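Local coordinates for protein chloromuconate cycloisomerase (Rhodococcus opacus, PDB 4M0X) that belongs to the enolase superfamily, has a barrel domain that holds a manganese ion, and forms an assembly of eight chains, at residues Ser249-Ile257 with Ala281-Glu289. Residues are numbered along the deposited sequence; the frame is centred on the assembly and turned at random.
Sequences SVTTVQQAI and AREIAAIAE
Thr252 OG1 receives two backbone N-H groups at the start of helix 253-262, just where Ile284 CD1 packs on Thr252 C. The bond from Gln255 N to Thr252 OG1 is 3.2 Å long and fairly straight, at 160°. The one from Gln254 N is weak and bent. Thr252 is thus the N-cap, and the capped turn gives Ile284 a backbone surface to rest on. Ile284 CG1 lies beside the backbone N, anti to the carbonyl carbon (chi1 -65°). With the chain extended beyond it, Ile284 CD1 comes to 4.0 Å from Thr251 O, while Ile284 CG1 sits 3.8 Å from Val253 N. Ile284 CG2, the other branch, meets Val250 CG1 at 4.1 Å and also touches the methyl of Ala256. One turn on, Ile287 CG2 packs on Ala256 CB at 3.8 Å and reaches Ile257 CG1. Val253 CG2 lies against Glu283 CB, the two side chains crossing obliquely. The carboxylate of Glu283 turns to Arg280, with which it forms a salt bridge. The contact between the helices is apolar. Their short segments run nearly parallel, 12° apart, with axes 9.1 Å from each other. Helices 253-262 and 278-291 lie on the outside of the enolase-type barrel, with strand 267-270 and the short helix 272-275 between them in the chain. Phe268 of that strand touches the side chains of Val250 and Ile284, and Ala290 of a second subunit packs on Val253 and Ile257.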
ATOM      1  N   SER A 249     -12.436 -17.816 -11.162  1.00 23.81           N
ATOM      2  CA  SER A 249     -12.095 -16.442 -10.823  1.00 22.41           C
ATOM      3  C   SER A 249     -11.796 -15.591 -12.041  1.00 22.89           C
ATOM      4  O   SER A 249     -11.886 -14.364 -11.939  1.00 23.57           O
ATOM      5  CB  SER A 249     -10.902 -16.394  -9.866  1.00 22.43           C
ATOM      6  OG  SER A 249     -11.268 -16.727  -8.528  1.00 22.41           O
ATOM      7  N   VAL A 250     -11.404 -16.223 -13.163  1.00 21.85           N
ATOM      8  CA  VAL A 250     -11.220 -15.519 -14.445  1.00 20.50           C
ATOM      9  C   VAL A 250     -12.269 -15.865 -15.448  1.00 21.04           C
ATOM     10  O   VAL A 250     -12.169 -16.860 -16.171  1.00 21.90           O
ATOM     11  CB  VAL A 250      -9.943 -15.866 -15.220  1.00 19.62           C
ATOM     12  CG1 VAL A 250      -9.012 -14.661 -15.320  1.00 19.47           C
ATOM     13  CG2 VAL A 250      -9.288 -17.139 -14.729  1.00 18.32           C
ATOM     14  N   THR A 251     -13.273 -15.035 -15.547  1.00 21.36           N
ATOM     15  CA  THR A 251     -14.219 -15.277 -16.601  1.00 22.12           C
ATOM     16  C   THR A 251     -14.330 -14.049 -17.430  1.00 22.84           C
ATOM     17  O   THR A 251     -14.955 -14.081 -18.458  1.00 26.08           O
ATOM     18  CB  THR A 251     -15.599 -15.603 -16.073  1.00 21.01           C
ATOM     19  OG1 THR A 251     -16.119 -14.426 -15.448  1.00 20.83           O
ATOM     20  CG2 THR A 251     -15.537 -16.762 -15.078  1.00 19.97           C
ATOM     21  N   THR A 252     -13.751 -12.952 -16.979  1.00 23.00           N
ATOM     22  CA  THR A 252     -13.813 -11.743 -17.768  1.00 24.06           C
ATOM     23  C   THR A 252     -12.452 -11.106 -17.752  1.00 24.30           C
ATOM     24  O   THR A 252     -11.651 -11.319 -16.845  1.00 24.43           O
ATOM     25  CB  THR A 252     -14.884 -10.707 -17.276  1.00 24.83           C
ATOM     26  OG1 THR A 252     -14.415  -9.999 -16.104  1.00 26.75           O
ATOM     27  CG2 THR A 252     -16.228 -11.362 -16.999  1.00 22.78           C
ATOM     28  N   VAL A 253     -12.240 -10.326 -18.788  1.00 24.42           N
ATOM     29  CA  VAL A 253     -11.097  -9.486 -19.010  1.00 26.44           C
ATOM     30  C   VAL A 253     -10.870  -8.491 -17.839  1.00 26.48           C
ATOM     31  O   VAL A 253      -9.738  -8.158 -17.508  1.00 25.83           O
ATOM     32  CB  VAL A 253     -11.278  -8.817 -20.428  1.00 27.29           C
ATOM     33  CG1 VAL A 253     -12.116  -7.546 -20.384  1.00 26.79           C
ATOM     34  CG2 VAL A 253      -9.961  -8.586 -21.126  1.00 28.09           C
ATOM     35  N   GLN A 254     -11.940  -8.043 -17.189  1.00 27.38           N
ATOM     36  CA  GLN A 254     -11.793  -7.145 -16.037  1.00 28.00           C
ATOM     37  C   GLN A 254     -11.252  -7.924 -14.827  1.00 28.69           C
ATOM     38  O   GLN A 254     -10.448  -7.403 -14.047  1.00 30.85           O
ATOM     39  CB  GLN A 254     -13.127  -6.439 -15.689  1.00 26.75           C
ATOM     40  CG  GLN A 254     -13.567  -5.372 -16.684  1.00 27.67           C
ATOM     41  CD  GLN A 254     -14.419  -5.875 -17.873  1.00 29.87           C
ATOM     42  OE1 GLN A 254     -15.209  -6.826 -17.763  1.00 33.10           O
ATOM     43  NE2 GLN A 254     -14.279  -5.208 -19.004  1.00 27.81           N
ATOM     44  N   GLN A 255     -11.718  -9.165 -14.670  1.00 27.59           N
ATOM     45  CA  GLN A 255     -11.240 -10.053 -13.605  1.00 25.25           C
ATOM     46  C   GLN A 255      -9.784 -10.406 -13.828  1.00 24.52           C
ATOM     47  O   GLN A 255      -8.999 -10.407 -12.877  1.00 24.30           O
ATOM     48  CB  GLN A 255     -12.103 -11.299 -13.538  1.00 24.23           C
ATOM     49  CG  GLN A 255     -13.547 -10.907 -13.368  1.00 26.01           C
ATOM     50  CD  GLN A 255     -14.481 -12.061 -13.084  1.00 26.36           C
ATOM     51  OE1 GLN A 255     -15.131 -12.082 -12.044  1.00 27.83           O
ATOM     52  NE2 GLN A 255     -14.560 -13.015 -13.998  1.00 25.10           N
ATOM     53  N   ALA A 256      -9.442 -10.688 -15.085  1.00 22.47           N
ATOM     54  CA  ALA A 256      -8.083 -10.917 -15.500  1.00 24.31           C
ATOM     55  C   ALA A 256      -7.188  -9.823 -14.958  1.00 26.97           C
ATOM     56  O   ALA A 256      -6.196 -10.094 -14.299  1.00 29.31           O
ATOM     57  CB  ALA A 256      -7.991 -10.949 -17.012  1.00 22.40           C
ATOM     58  N   ILE A 257      -7.558  -8.582 -15.221  1.00 27.70           N
ATOM     59  CA  ILE A 257      -6.769  -7.465 -14.786  1.00 28.52           C
ATOM     60  C   ILE A 257      -6.689  -7.370 -13.267  1.00 28.42           C
ATOM     61  O   ILE A 257      -5.586  -7.239 -12.706  1.00 28.89           O
ATOM     62  CB  ILE A 257      -7.278  -6.170 -15.439  1.00 31.43           C
ATOM     63  CG1 ILE A 257      -6.474  -5.957 -16.730  1.00 33.04           C
ATOM     64  CG2 ILE A 257      -7.207  -4.979 -14.474  1.00 28.94           C
ATOM     65  CD1 ILE A 257      -6.981  -4.827 -17.613  1.00 38.79           C
ATOM     66  N   ALA A 281     -12.015 -14.654 -24.753  1.00 28.82           N
ATOM     67  CA  ALA A 281     -11.010 -15.651 -24.351  1.00 26.51           C
ATOM     68  C   ALA A 281      -9.588 -15.254 -24.776  1.00 27.21           C
ATOM     69  O   ALA A 281      -8.701 -15.291 -23.923  1.00 29.55           O
ATOM     70  CB  ALA A 281     -11.367 -17.050 -24.825  1.00 24.92           C
ATOM     71  N   ARG A 282      -9.346 -14.862 -26.039  1.00 24.49           N
ATOM     72  CA  ARG A 282      -7.998 -14.405 -26.395  1.00 25.72           C
ATOM     73  C   ARG A 282      -7.576 -13.190 -25.590  1.00 27.18           C
ATOM     74  O   ARG A 282      -6.410 -13.094 -25.195  1.00 29.86           O
ATOM     75  CB  ARG A 282      -7.779 -14.124 -27.890  1.00 25.33           C
ATOM     76  CG  ARG A 282      -6.782 -15.065 -28.553  1.00 25.79           C
ATOM     77  CD  ARG A 282      -5.403 -14.523 -28.926  1.00 24.60           C
ATOM     78  NE  ARG A 282      -4.489 -14.250 -27.809  1.00 25.76           N
ATOM     79  CZ  ARG A 282      -3.193 -13.962 -27.992  1.00 26.56           C
ATOM     80  NH1 ARG A 282      -2.687 -13.938 -29.220  1.00 24.31           N
ATOM     81  NH2 ARG A 282      -2.388 -13.714 -26.966  1.00 28.89           N
ATOM     82  N   GLU A 283      -8.506 -12.273 -25.348  1.00 26.32           N
ATOM     83  CA  GLU A 283      -8.153 -11.053 -24.657  1.00 25.45           C
ATOM     84  C   GLU A 283      -7.647 -11.408 -23.269  1.00 23.70           C
ATOM     85  O   GLU A 283      -6.621 -10.897 -22.851  1.00 24.51           O
ATOM     86  CB  GLU A 283      -9.313 -10.041 -24.625  1.00 27.54           C
ATOM     87  CG  GLU A 283      -9.516  -9.300 -25.954  1.00 31.11           C
ATOM     88  CD  GLU A 283     -10.744  -8.364 -25.972  1.00 34.92           C
ATOM     89  OE1 GLU A 283     -10.907  -7.544 -26.937  1.00 31.59           O
ATOM     90  OE2 GLU A 283     -11.549  -8.439 -25.002  1.00 36.60           O
ATOM     91  N   ILE A 284      -8.340 -12.309 -22.573  1.00 22.05           N
ATOM     92  CA  ILE A 284      -7.886 -12.807 -21.263  1.00 20.08           C
ATOM     93  C   ILE A 284      -6.480 -13.396 -21.350  1.00 20.40           C
ATOM     94  O   ILE A 284      -5.632 -13.161 -20.488  1.00 20.66           O
ATOM     95  CB  ILE A 284      -8.876 -13.810 -20.632  1.00 18.45           C
ATOM     96  CG1 ILE A 284     -10.201 -13.122 -20.317  1.00 17.97           C
ATOM     97  CG2 ILE A 284      -8.336 -14.426 -19.355  1.00 16.88           C
ATOM     98  CD1 ILE A 284     -11.322 -14.094 -20.013  1.00 17.80           C
ATOM     99  N   ALA A 285      -6.210 -14.105 -22.423  1.00 20.53           N
ATOM    100  CA  ALA A 285      -4.908 -14.692 -22.572  1.00 22.40           C
ATOM    101  C   ALA A 285      -3.897 -13.585 -22.874  1.00 23.31           C
ATOM    102  O   ALA A 285      -2.743 -13.645 -22.423  1.00 27.44           O
ATOM    103  CB  ALA A 285      -4.920 -15.763 -23.661  1.00 22.32           C
ATOM    104  N   ALA A 286      -4.321 -12.567 -23.615  1.00 21.71           N
ATOM    105  CA  ALA A 286      -3.443 -11.444 -23.916  1.00 20.71           C
ATOM    106  C   ALA A 286      -2.986 -10.752 -22.623  1.00 20.53           C
ATOM    107  O   ALA A 286      -1.827 -10.324 -22.514  1.00 19.97           O
ATOM    108  CB  ALA A 286      -4.136 -10.457 -24.840  1.00 20.69           C
ATOM    109  N   ILE A 287      -3.912 -10.648 -21.666  1.00 20.81           N
ATOM    110  CA  ILE A 287      -3.646 -10.112 -20.335  1.00 21.40           C
ATOM    111  C   ILE A 287      -2.687 -11.014 -19.546  1.00 21.70           C
ATOM    112  O   ILE A 287      -1.744 -10.503 -18.926  1.00 22.58           O
ATOM    113  CB  ILE A 287      -4.947  -9.825 -19.537  1.00 21.39           C
ATOM    114  CG1 ILE A 287      -5.604  -8.555 -20.054  1.00 21.76           C
ATOM    115  CG2 ILE A 287      -4.655  -9.576 -18.054  1.00 20.77           C
ATOM    116  CD1 ILE A 287      -7.106  -8.652 -20.183  1.00 22.41           C
ATOM    117  N   ALA A 288      -2.884 -12.329 -19.588  1.00 20.08           N
ATOM    118  CA  ALA A 288      -1.848 -13.215 -19.067  1.00 20.52           C
ATOM    119  C   ALA A 288      -0.489 -12.868 -19.655  1.00 21.64           C
ATOM    120  O   ALA A 288       0.431 -12.563 -18.910  1.00 22.11           O
ATOM    121  CB  ALA A 288      -2.193 -14.673 -19.278  1.00 19.95           C
ATOM    122  N   GLU A 289      -0.359 -12.845 -20.974  1.00 22.57           N
ATOM    123  CA  GLU A 289       0.930 -12.451 -21.564  1.00 26.88           C
ATOM    124  C   GLU A 289       1.472 -11.116 -20.999  1.00 26.66           C
ATOM    125  O   GLU A 289       2.641 -11.008 -20.597  1.00 24.23           O
ATOM    126  CB  GLU A 289       0.827 -12.375 -23.099  1.00 30.70           C
ATOM    127  CG  GLU A 289       2.147 -12.240 -23.859  1.00 32.53           C
ATOM    128  CD  GLU A 289       2.013 -12.136 -25.395  1.00 37.17           C
ATOM    129  OE1 GLU A 289       3.005 -11.678 -26.004  1.00 37.65           O
ATOM    130  OE2 GLU A 289       0.964 -12.502 -26.018  1.00 39.65           O
TER